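Local structure of neuraminidase (Influenza A virus, 4GDI) at residues L40-Y45 / I58-S63; E76-K81 / S93-P98; F7-K12 / Q325-L330. The protein forms a homotetrameric neuraminidase-like beta-propeller ectodomain that may remove terminal sialic acids, although its putative active site has diverged. All coordinates share one frame; numbering follows the deposited sequence.

Contact 1: residues L40-Y45 / I58-S63; sequences LSRRAY and IAYGLS
Arg-42 reaches across from its strand and lays its guanidinium against Tyr-60 of the antiparallel neighbour, an example of a charged side chain used partly as an apolar surface. Its CG lies between the backbone N and the carbonyl carbon (chi1 59°), and from there the chain runs extended as far as NE. Arg-42 CB sits 4.1 Å from Tyr-60 CD2. CG has the carbonyl oxygen of Ile-58 and the same ring atom as neighbours, and Arg-42 CD again comes close to Tyr-60 CD2, at 3.9 Å. At the tip, Arg-42 CZ stands 3.6 Å from Tyr-60 CB, which covers the middle of one guanidinium face; the aromatic and guanidinium planes are 26° apart. Arg-42 NH2 donates to a water 2.8 Å away that also lies beside Ala-59 O, and forms a salt bridge with Glu-74.

Farther along the phenol, Leu-40 takes over. Its CB makes a CH-pi contact with one ring face, 3.8 Å from the centroid of Tyr-60 and offset toward the rim, while Ser-41 O meets the ring edge at CE2. A second water, donating to Ser-41 O and to Tyr-60 OH, links the phenol to the opposite backbone.

Beneath these side chains the strands are laced by Arg-42 and Ile-58, which exchange N-H...O bonds in both directions, and by Tyr-60 N donating to Leu-40 O at 3.0 Å. Arg-43, at the corner where the chain leaves this strand, rests CB on Ile-58 CG1 and turns its polar end to Glu-77 and Arg-100 O. The chemistry is thus divided: carbon and ring surfaces meet within the contact, whereas the arginine charges are directed to acidic partners beyond it, which probably lowers the cost of holding them against apolar groups.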
loop_
_atom_site.group_PDB
_atom_site.type_symbol
_atom_site.label_atom_id
_atom_site.label_comp_id
_atom_site.label_asym_id
_atom_site.label_seq_id
_atom_site.Cartn_x
_atom_site.Cartn_y
_atom_site.Cartn_z
ATOM N N LEU A 40 18.127 -3.493 6.156
ATOM C CA LEU A 40 19.409 -3.846 5.563
ATOM C C LEU A 40 19.448 -5.323 5.209
ATOM O O LEU A 40 19.088 -6.179 6.026
ATOM C CB LEU A 40 20.537 -3.520 6.540
ATOM C CG LEU A 40 20.616 -2.029 6.904
ATOM C CD1 LEU A 40 21.739 -1.798 7.872
ATOM C CD2 LEU A 40 20.800 -1.189 5.651
ATOM N N SER A 41 19.926 -5.617 4.007
ATOM C CA SER A 41 19.789 -6.960 3.455
ATOM C C SER A 41 21.103 -7.634 3.100
ATOM O O SER A 41 22.083 -6.993 2.727
ATOM C CB SER A 41 18.895 -6.908 2.216
ATOM O OG SER A 41 19.367 -5.965 1.268
ATOM N N ARG A 42 21.099 -8.953 3.196
ATOM C CA ARG A 42 22.207 -9.740 2.712
ATOM C C ARG A 42 21.655 -11.023 2.136
ATOM O O ARG A 42 20.513 -11.378 2.402
ATOM C CB ARG A 42 23.225 -10.018 3.827
ATOM C CG ARG A 42 22.698 -10.755 5.052
ATOM C CD ARG A 42 23.825 -10.884 6.092
ATOM N NE ARG A 42 23.355 -11.358 7.391
ATOM C CZ ARG A 42 23.987 -11.144 8.544
ATOM N NH1 ARG A 42 25.123 -10.453 8.577
ATOM N NH2 ARG A 42 23.476 -11.614 9.674
ATOM N N ARG A 43 22.472 -11.688 1.323
ATOM C CA ARG A 43 22.123 -12.941 0.691
ATOM C C ARG A 43 20.863 -12.752 -0.154
ATOM O O ARG A 43 20.028 -13.644 -0.269
ATOM C CB ARG A 43 21.983 -14.055 1.735
ATOM C CG ARG A 43 23.269 -14.193 2.566
ATOM C CD ARG A 43 23.485 -15.562 3.192
ATOM N NE ARG A 43 22.834 -15.685 4.494
ATOM C CZ ARG A 43 23.293 -15.158 5.630
ATOM N NH1 ARG A 43 24.416 -14.445 5.645
ATOM N NH2 ARG A 43 22.617 -15.342 6.761
ATOM N N ALA A 44 20.777 -11.589 -0.787
ATOM C CA ALA A 44 19.615 -11.244 -1.583
ATOM C C ALA A 44 19.677 -11.868 -2.974
ATOM O O ALA A 44 20.751 -12.220 -3.482
ATOM C CB ALA A 44 19.451 -9.728 -1.690
ATOM N N TYR A 45 18.500 -12.017 -3.573
ATOM C CA TYR A 45 18.378 -12.504 -4.941
ATOM C C TYR A 45 16.999 -12.117 -5.461
ATOM O O TYR A 45 16.163 -11.621 -4.710
ATOM C CB TYR A 45 18.591 -14.025 -5.016
ATOM C CG TYR A 45 17.632 -14.835 -4.151
ATOM C CD1 TYR A 45 17.906 -15.061 -2.814
ATOM C CD2 TYR A 45 16.459 -15.358 -4.680
ATOM C CE1 TYR A 45 17.048 -15.791 -2.012
ATOM C CE2 TYR A 45 15.583 -16.104 -3.889
ATOM C CZ TYR A 45 15.889 -16.315 -2.556
ATOM O OH TYR A 45 15.045 -17.028 -1.760
ATOM N N ILE A 58 17.827 -11.915 3.393
ATOM C CA ILE A 58 17.875 -12.083 4.833
ATOM C C ILE A 58 18.107 -10.696 5.424
ATOM O O ILE A 58 19.044 -9.997 5.022
ATOM C CB ILE A 58 19.008 -13.034 5.269
ATOM C CG1 ILE A 58 18.962 -14.348 4.481
ATOM C CG2 ILE A 58 18.923 -13.315 6.760
ATOM C CD1 ILE A 58 17.643 -15.104 4.604
ATOM N N ALA A 59 17.259 -10.286 6.364
ATOM C CA ALA A 59 17.431 -8.985 7.017
ATOM C C ALA A 59 18.456 -9.105 8.133
ATOM O O ALA A 59 18.475 -10.103 8.852
ATOM C CB ALA A 59 16.118 -8.490 7.589
ATOM N N TYR A 60 19.306 -8.096 8.283
ATOM C CA TYR A 60 20.243 -8.100 9.397
ATOM C C TYR A 60 20.232 -6.813 10.204
ATOM O O TYR A 60 20.909 -6.722 11.236
ATOM C CB TYR A 60 21.661 -8.410 8.935
ATOM C CG TYR A 60 22.326 -7.323 8.151
ATOM C CD1 TYR A 60 23.018 -6.297 8.795
ATOM C CD2 TYR A 60 22.294 -7.329 6.766
ATOM C CE1 TYR A 60 23.644 -5.303 8.077
ATOM C CE2 TYR A 60 22.918 -6.334 6.037
ATOM C CZ TYR A 60 23.595 -5.329 6.693
ATOM O OH TYR A 60 24.213 -4.343 5.954
ATOM N N GLY A 61 19.459 -5.831 9.766
ATOM C CA GLY A 61 19.326 -4.619 10.552
ATOM C C GLY A 61 18.376 -3.600 9.975
ATOM O O GLY A 61 17.909 -3.717 8.835
ATOM N N LEU A 62 18.109 -2.583 10.786
ATOM C CA LEU A 62 17.240 -1.490 10.414
ATOM C C LEU A 62 17.997 -0.192 10.642
ATOM O O LEU A 62 18.552 0.019 11.715
ATOM C CB LEU A 62 15.981 -1.516 11.286
ATOM C CG LEU A 62 14.776 -0.743 10.750
ATOM C CD1 LEU A 62 14.215 -1.443 9.535
ATOM C CD2 LEU A 62 13.694 -0.597 11.827
ATOM N N SER A 63 18.004 0.690 9.655
ATOM C CA SER A 63 18.709 1.961 9.792
ATOM C C SER A 63 17.988 2.950 10.707
ATOM O O SER A 63 16.756 3.045 10.711
ATOM C CB SER A 63 18.877 2.607 8.425
ATOM O OG SER A 63 17.603 2.892 7.869
HETATM O O HOH W 1 23.189 -4.339 2.916
HETATM O O HOH W 2 20.727 -11.830 9.721
#

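Contact 2: residues E76-K81 / S93-P98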
loop_
_atom_site.group_PDB
_atom_site.type_symbol
_atom_site.label_atom_id
_atom_site.label_comp_id
_atom_site.label_asym_id
_atom_site.label_seq_id
_atom_site.Cartn_x
_atom_site.Cartn_y
_atom_site.Cartn_z
ATOM N N GLU A 76 18.826 -12.890 14.918
ATOM C CA GLU A 76 17.547 -13.553 14.673
ATOM C C GLU A 76 17.181 -13.374 13.204
ATOM O O GLU A 76 16.520 -12.401 12.823
ATOM C CB GLU A 76 16.455 -12.973 15.559
ATOM C CG GLU A 76 16.698 -13.203 17.032
ATOM C CD GLU A 76 15.463 -12.936 17.862
ATOM O OE1 GLU A 76 14.356 -13.308 17.416
ATOM O OE2 GLU A 76 15.601 -12.354 18.957
ATOM N N GLU A 77 17.624 -14.321 12.387
ATOM C CA GLU A 77 17.624 -14.145 10.946
ATOM C C GLU A 77 16.312 -14.566 10.322
ATOM O O GLU A 77 15.857 -15.702 10.508
ATOM C CB GLU A 77 18.775 -14.936 10.322
ATOM C CG GLU A 77 20.117 -14.571 10.912
ATOM C CD GLU A 77 21.283 -15.139 10.128
ATOM O OE1 GLU A 77 21.719 -14.481 9.161
ATOM O OE2 GLU A 77 21.773 -16.229 10.492
ATOM N N SER A 78 15.738 -13.653 9.546
ATOM C CA SER A 78 14.505 -13.935 8.813
ATOM C C SER A 78 14.593 -13.495 7.356
ATOM O O SER A 78 15.237 -12.493 7.013
ATOM C CB SER A 78 13.315 -13.251 9.495
ATOM O OG SER A 78 13.025 -13.860 10.748
ATOM N N LEU A 79 13.938 -14.279 6.509
ATOM C CA LEU A 79 13.792 -13.995 5.096
ATOM C C LEU A 79 12.627 -13.025 4.857
ATOM O O LEU A 79 11.528 -13.219 5.390
ATOM C CB LEU A 79 13.500 -15.316 4.373
ATOM C CG LEU A 79 13.104 -15.220 2.908
ATOM C CD1 LEU A 79 14.312 -14.815 2.046
ATOM C CD2 LEU A 79 12.501 -16.555 2.459
ATOM N N TYR A 80 12.867 -12.019 4.023
ATOM C CA TYR A 80 11.879 -11.006 3.660
ATOM C C TYR A 80 11.801 -10.938 2.148
ATOM O O TYR A 80 12.704 -11.404 1.455
ATOM C CB TYR A 80 12.305 -9.600 4.131
ATOM C CG TYR A 80 12.217 -9.327 5.611
ATOM C CD1 TYR A 80 13.046 -9.985 6.511
ATOM C CD2 TYR A 80 11.330 -8.374 6.108
ATOM C CE1 TYR A 80 12.973 -9.718 7.872
ATOM C CE2 TYR A 80 11.250 -8.099 7.465
ATOM C CZ TYR A 80 12.069 -8.778 8.342
ATOM O OH TYR A 80 12.000 -8.498 9.687
ATOM N N LYS A 81 10.739 -10.332 1.635
ATOM C CA LYS A 81 10.702 -9.976 0.231
ATOM C C LYS A 81 10.081 -8.607 0.023
ATOM O O LYS A 81 9.195 -8.168 0.771
ATOM C CB LYS A 81 9.985 -11.030 -0.607
ATOM C CG LYS A 81 8.475 -10.977 -0.573
ATOM C CD LYS A 81 7.906 -11.769 -1.747
ATOM C CE LYS A 81 6.399 -11.975 -1.628
ATOM N NZ LYS A 81 5.790 -12.342 -2.947
ATOM N N SER A 93 8.131 -4.094 2.808
ATOM C CA SER A 93 8.759 -5.412 2.861
ATOM C C SER A 93 7.946 -6.352 3.718
ATOM O O SER A 93 7.411 -5.950 4.746
ATOM C CB SER A 93 10.182 -5.321 3.443
ATOM O OG SER A 93 11.025 -4.531 2.625
ATOM N N GLU A 94 7.854 -7.604 3.288
ATOM C CA GLU A 94 7.094 -8.609 4.017
ATOM C C GLU A 94 8.055 -9.627 4.613
ATOM O O GLU A 94 8.925 -10.139 3.919
ATOM C CB GLU A 94 6.129 -9.305 3.059
ATOM C CG GLU A 94 5.501 -10.565 3.581
ATOM C CD GLU A 94 4.630 -11.255 2.546
ATOM O OE1 GLU A 94 4.595 -10.779 1.392
ATOM O OE2 GLU A 94 3.988 -12.272 2.890
ATOM N N MET A 95 7.901 -9.922 5.896
ATOM C CA MET A 95 8.657 -11.010 6.508
ATOM C C MET A 95 7.975 -12.331 6.143
ATOM O O MET A 95 6.775 -12.471 6.323
ATOM C CB MET A 95 8.727 -10.844 8.024
ATOM C CG MET A 95 9.518 -11.952 8.711
ATOM S SD MET A 95 9.187 -12.045 10.488
ATOM C CE MET A 95 10.240 -10.763 11.138
ATOM N N ILE A 96 8.739 -13.283 5.612
ATOM C CA ILE A 96 8.175 -14.541 5.111
ATOM C C ILE A 96 8.341 -15.719 6.073
ATOM O O ILE A 96 7.365 -16.386 6.408
ATOM C CB ILE A 96 8.794 -14.932 3.755
ATOM C CG1 ILE A 96 8.475 -13.863 2.697
ATOM C CG2 ILE A 96 8.252 -16.287 3.296
ATOM C CD1 ILE A 96 9.192 -14.066 1.397
ATOM N N LEU A 97 9.582 -15.986 6.478
ATOM C CA LEU A 97 9.923 -17.094 7.376
ATOM C C LEU A 97 11.242 -16.769 8.070
ATOM O O LEU A 97 12.018 -15.961 7.565
ATOM C CB LEU A 97 10.101 -18.406 6.592
ATOM C CG LEU A 97 8.877 -19.212 6.137
ATOM C CD1 LEU A 97 9.330 -20.291 5.207
ATOM C CD2 LEU A 97 8.113 -19.834 7.310
ATOM N N PRO A 98 11.513 -17.406 9.219
ATOM C CA PRO A 98 12.870 -17.351 9.770
ATOM C C PRO A 98 13.809 -18.169 8.890
ATOM O O PRO A 98 13.389 -19.203 8.362
ATOM C CB PRO A 98 12.729 -18.016 11.146
ATOM C CG PRO A 98 11.508 -18.844 11.050
ATOM C CD PRO A 98 10.592 -18.178 10.076
#
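Met-95 packs across the Tyr-80 ring at a non-hydrogen-bonded pair of antiparallel strands. Its CB makes a CH-pi contact over one ring face, 4.0 Å from the centroid, displaced toward the rim. CG is anti to the backbone N (chi1 -180°). Met-95 SD makes an oblique Met-aromatic contact 5.5 Å from the centroid of the Tyr-80 ring, and the bend at chi3 brings Met-95 CE to 3.2 Å from Tyr-80 OH, a tight approach.

The other side of the sheet is lined by aliphatic carbon. Ile-96 CD1 touches Lys-81 CB at 3.7 Å, the two side chains crossing at about a right angle, while Ile-96 CB faces Leu-79 CD2. Lys-81 and Glu-94 run side by side, yet Lys-81 NZ stays 4.8 Å from Glu-94 OE1; the ammonium instead has a cation-pi partner in Phe-54.

A second shell of backbone bonds sets these positions. Leu-79 N donates to Leu-97 O at 2.8 Å, but Leu-79 O receives Ile-96 N, so two residues of one strand stand opposite a single residue of the other. Beyond the shift, Lys-81 and Glu-94 bond reciprocally. Farther out, Tyr-80 also packs on Ala-59 of the adjoining strand and on Phe-28 of a neighbouring subunit; the backbone of Met-95 is also hydrogen-bonded to that subunit. This is a classic beta bulge set in a beta hairpin, here within the antiparallel sheet of one neuraminidase propeller blade at the tetramer interface.

Contact 3: residues F7-K12 / Q325-L330; sequences FYWRAK and QPKGDL
Trp-9 presents one face of its indole to Lys-327, and these two residues bury more surface than any others in the contact. The lysine chain crosses the tryptophan at about a right angle; being extended beyond CG, it sets its methylenes over successive parts of the bicycle. CB comes near NE1, and Lys-327 CG lies 3.5 Å from Trp-9 CE2. Lys-327 CE settles over the six-membered ring of Trp-9, 3.8 Å from its centroid, in a CH-pi contact close to the ring normal. Lys-327 NZ lies farther along, 4.7 Å from the centroid of that Trp-9 ring, in an off-centre cation-pi position; its hydrogen-bond partner is Phe-106 O.

The indole is positioned by its own segment too. CG is anti to the backbone N (chi1 177°), and Ala-11 N lies over the opposite ring face, offset toward the rim, so both faces have a neighbour. At the ring edge Gln-325 brings OE1 to 4.1 Å from Trp-9 CH2, with the amide plane nearly perpendicular to the indole; NE2 of that amide is held by Thr-204 O.

Lys-12, third in buried area, contributes a polar link. After a bend at chi2 its NZ donates to Asp-329 O at 2.9 Å, coming from above the carbonyl plane, 44° out of it, and bonds to Ser-332 O as well. The Asp-329 carboxylate forms a salt bridge with Arg-336.

Both segments are irregular: residues 7-12 precede strand 20-25, and residues 325-330 lie between strand 317-324 and strand 338-346. No helix takes part. Trp-9 and Gln-325 pack against strand 200-205 of another sheet, while Leu-330 N bonds to Glu-132 of a neighbouring subunit.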
loop_
_atom_site.group_PDB
_atom_site.type_symbol
_atom_site.label_atom_id
_atom_site.label_comp_id
_atom_site.label_asym_id
_atom_site.label_seq_id
_atom_site.Cartn_x
_atom_site.Cartn_y
_atom_site.Cartn_z
ATOM N N PHE A 7 -1.351 -24.012 -16.865
ATOM C CA PHE A 7 -1.412 -23.307 -15.584
ATOM C C PHE A 7 -0.054 -23.231 -14.871
ATOM O O PHE A 7 0.300 -22.184 -14.313
ATOM C CB PHE A 7 -2.451 -23.956 -14.669
ATOM C CG PHE A 7 -3.741 -23.194 -14.590
ATOM C CD1 PHE A 7 -3.900 -22.168 -13.674
ATOM C CD2 PHE A 7 -4.794 -23.498 -15.440
ATOM C CE1 PHE A 7 -5.086 -21.460 -13.601
ATOM C CE2 PHE A 7 -5.985 -22.795 -15.375
ATOM C CZ PHE A 7 -6.132 -21.774 -14.454
ATOM N N TYR A 8 0.699 -24.328 -14.877
ATOM C CA TYR A 8 2.042 -24.291 -14.315
ATOM C C TYR A 8 2.944 -23.652 -15.338
ATOM O O TYR A 8 2.787 -23.846 -16.546
ATOM C CB TYR A 8 2.564 -25.682 -13.942
ATOM C CG TYR A 8 1.887 -26.268 -12.731
ATOM C CD1 TYR A 8 1.979 -25.644 -11.495
ATOM C CD2 TYR A 8 1.163 -27.454 -12.817
ATOM C CE1 TYR A 8 1.372 -26.177 -10.374
ATOM C CE2 TYR A 8 0.548 -27.995 -11.703
ATOM C CZ TYR A 8 0.648 -27.346 -10.485
ATOM O OH TYR A 8 0.039 -27.871 -9.376
ATOM N N TRP A 9 3.888 -22.863 -14.855
ATOM C CA TRP A 9 4.769 -22.156 -15.750
ATOM C C TRP A 9 5.804 -23.095 -16.329
ATOM O O TRP A 9 6.201 -24.066 -15.690
ATOM C CB TRP A 9 5.471 -21.036 -14.985
ATOM C CG TRP A 9 6.450 -20.294 -15.795
ATOM C CD1 TRP A 9 6.190 -19.269 -16.636
ATOM C CD2 TRP A 9 7.870 -20.497 -15.829
ATOM N NE1 TRP A 9 7.353 -18.816 -17.205
ATOM C CE2 TRP A 9 8.403 -19.551 -16.724
ATOM C CE3 TRP A 9 8.739 -21.385 -15.187
ATOM C CZ2 TRP A 9 9.775 -19.464 -17.007
ATOM C CZ3 TRP A 9 10.098 -21.299 -15.457
ATOM C CH2 TRP A 9 10.605 -20.341 -16.363
ATOM N N ARG A 10 6.238 -22.802 -17.545
ATOM C CA ARG A 10 7.469 -23.376 -18.060
ATOM C C ARG A 10 8.096 -22.357 -18.987
ATOM O O ARG A 10 7.402 -21.502 -19.532
ATOM C CB ARG A 10 7.212 -24.695 -18.789
ATOM C CG ARG A 10 6.494 -24.548 -20.108
ATOM C CD ARG A 10 5.684 -25.797 -20.418
ATOM N NE ARG A 10 4.617 -25.991 -19.432
ATOM C CZ ARG A 10 3.311 -25.974 -19.694
ATOM N NH1 ARG A 10 2.856 -25.789 -20.931
ATOM N NH2 ARG A 10 2.447 -26.156 -18.702
ATOM N N ALA A 11 9.407 -22.453 -19.166
ATOM C CA ALA A 11 10.135 -21.528 -20.018
ATOM C C ALA A 11 9.599 -21.560 -21.446
ATOM O O ALA A 11 9.071 -22.566 -21.890
ATOM C CB ALA A 11 11.600 -21.877 -20.019
ATOM N N LYS A 12 9.751 -20.458 -22.164
ATOM C CA LYS A 12 9.392 -20.437 -23.570
ATOM C C LYS A 12 10.377 -21.355 -24.276
ATOM O O LYS A 12 11.413 -21.690 -23.713
ATOM C CB LYS A 12 9.431 -19.014 -24.126
ATOM C CG LYS A 12 8.700 -18.031 -23.228
ATOM C CD LYS A 12 8.004 -16.924 -23.991
ATOM C CE LYS A 12 7.114 -16.116 -23.043
ATOM N NZ LYS A 12 5.961 -15.512 -23.732
ATOM N N GLN A 325 14.840 -15.370 -14.049
ATOM C CA GLN A 325 14.133 -15.395 -15.328
ATOM C C GLN A 325 12.766 -14.735 -15.208
ATOM O O GLN A 325 11.959 -15.117 -14.357
ATOM C CB GLN A 325 13.958 -16.832 -15.837
ATOM C CG GLN A 325 15.246 -17.508 -16.265
ATOM C CD GLN A 325 15.011 -18.946 -16.696
ATOM O OE1 GLN A 325 14.690 -19.810 -15.872
ATOM N NE2 GLN A 325 15.134 -19.201 -17.983
ATOM N N PRO A 326 12.508 -13.738 -16.065
ATOM C CA PRO A 326 11.154 -13.189 -16.173
ATOM C C PRO A 326 10.209 -14.314 -16.566
ATOM O O PRO A 326 10.600 -15.170 -17.351
ATOM C CB PRO A 326 11.262 -12.178 -17.316
ATOM C CG PRO A 326 12.724 -11.896 -17.471
ATOM C CD PRO A 326 13.441 -13.138 -17.032
ATOM N N LYS A 327 9.000 -14.337 -16.027
ATOM C CA LYS A 327 8.123 -15.462 -16.279
ATOM C C LYS A 327 6.823 -15.086 -16.968
ATOM O O LYS A 327 6.069 -15.965 -17.377
ATOM C CB LYS A 327 7.835 -16.200 -14.971
ATOM C CG LYS A 327 9.066 -16.931 -14.438
ATOM C CD LYS A 327 8.750 -17.857 -13.277
ATOM C CE LYS A 327 10.026 -18.580 -12.840
ATOM N NZ LYS A 327 9.829 -19.305 -11.574
ATOM N N GLY A 328 6.569 -13.794 -17.117
ATOM C CA GLY A 328 5.292 -13.344 -17.656
ATOM C C GLY A 328 5.361 -12.504 -18.914
ATOM O O GLY A 328 4.421 -11.776 -19.201
ATOM N N ASP A 329 6.447 -12.606 -19.677
ATOM C CA ASP A 329 6.595 -11.798 -20.889
ATOM C C ASP A 329 5.470 -12.122 -21.861
ATOM O O ASP A 329 5.106 -13.292 -22.035
ATOM C CB ASP A 329 7.931 -12.064 -21.585
ATOM C CG ASP A 329 9.134 -11.521 -20.812
ATOM O OD1 ASP A 329 8.950 -10.788 -19.821
ATOM O OD2 ASP A 329 10.272 -11.814 -21.234
ATOM N N LEU A 330 4.941 -11.085 -22.504
ATOM C CA LEU A 330 3.841 -11.236 -23.452
ATOM C C LEU A 330 4.260 -10.923 -24.879
ATOM O O LEU A 330 3.726 -11.490 -25.823
ATOM C CB LEU A 330 2.677 -10.333 -23.035
ATOM C CG LEU A 330 2.037 -10.726 -21.697
ATOM C CD1 LEU A 330 0.843 -9.851 -21.403
ATOM C CD2 LEU A 330 1.636 -12.202 -21.681
#

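Contacts 1 and 2 belong to one sheet, with centres about 9 Å apart, and follow one another along the chain. Strands 53-64 and 78-83 are neighbours there, so the contacts touch directly: Arg-43 pairs with Glu-77, and Ala-59 packs against Tyr-80. Contact 3 lies elsewhere, its centre about 28 Å from that of contact 1 and about 26 Å from that of contact 2, without touching either. It joins a segment near the N-terminus to one more than 300 residues later, enclosing both other contacts in the sequence. Local pairing thus builds one propeller sheet, while a long-range contact fastens the N-terminal segment to a late inter-strand loop.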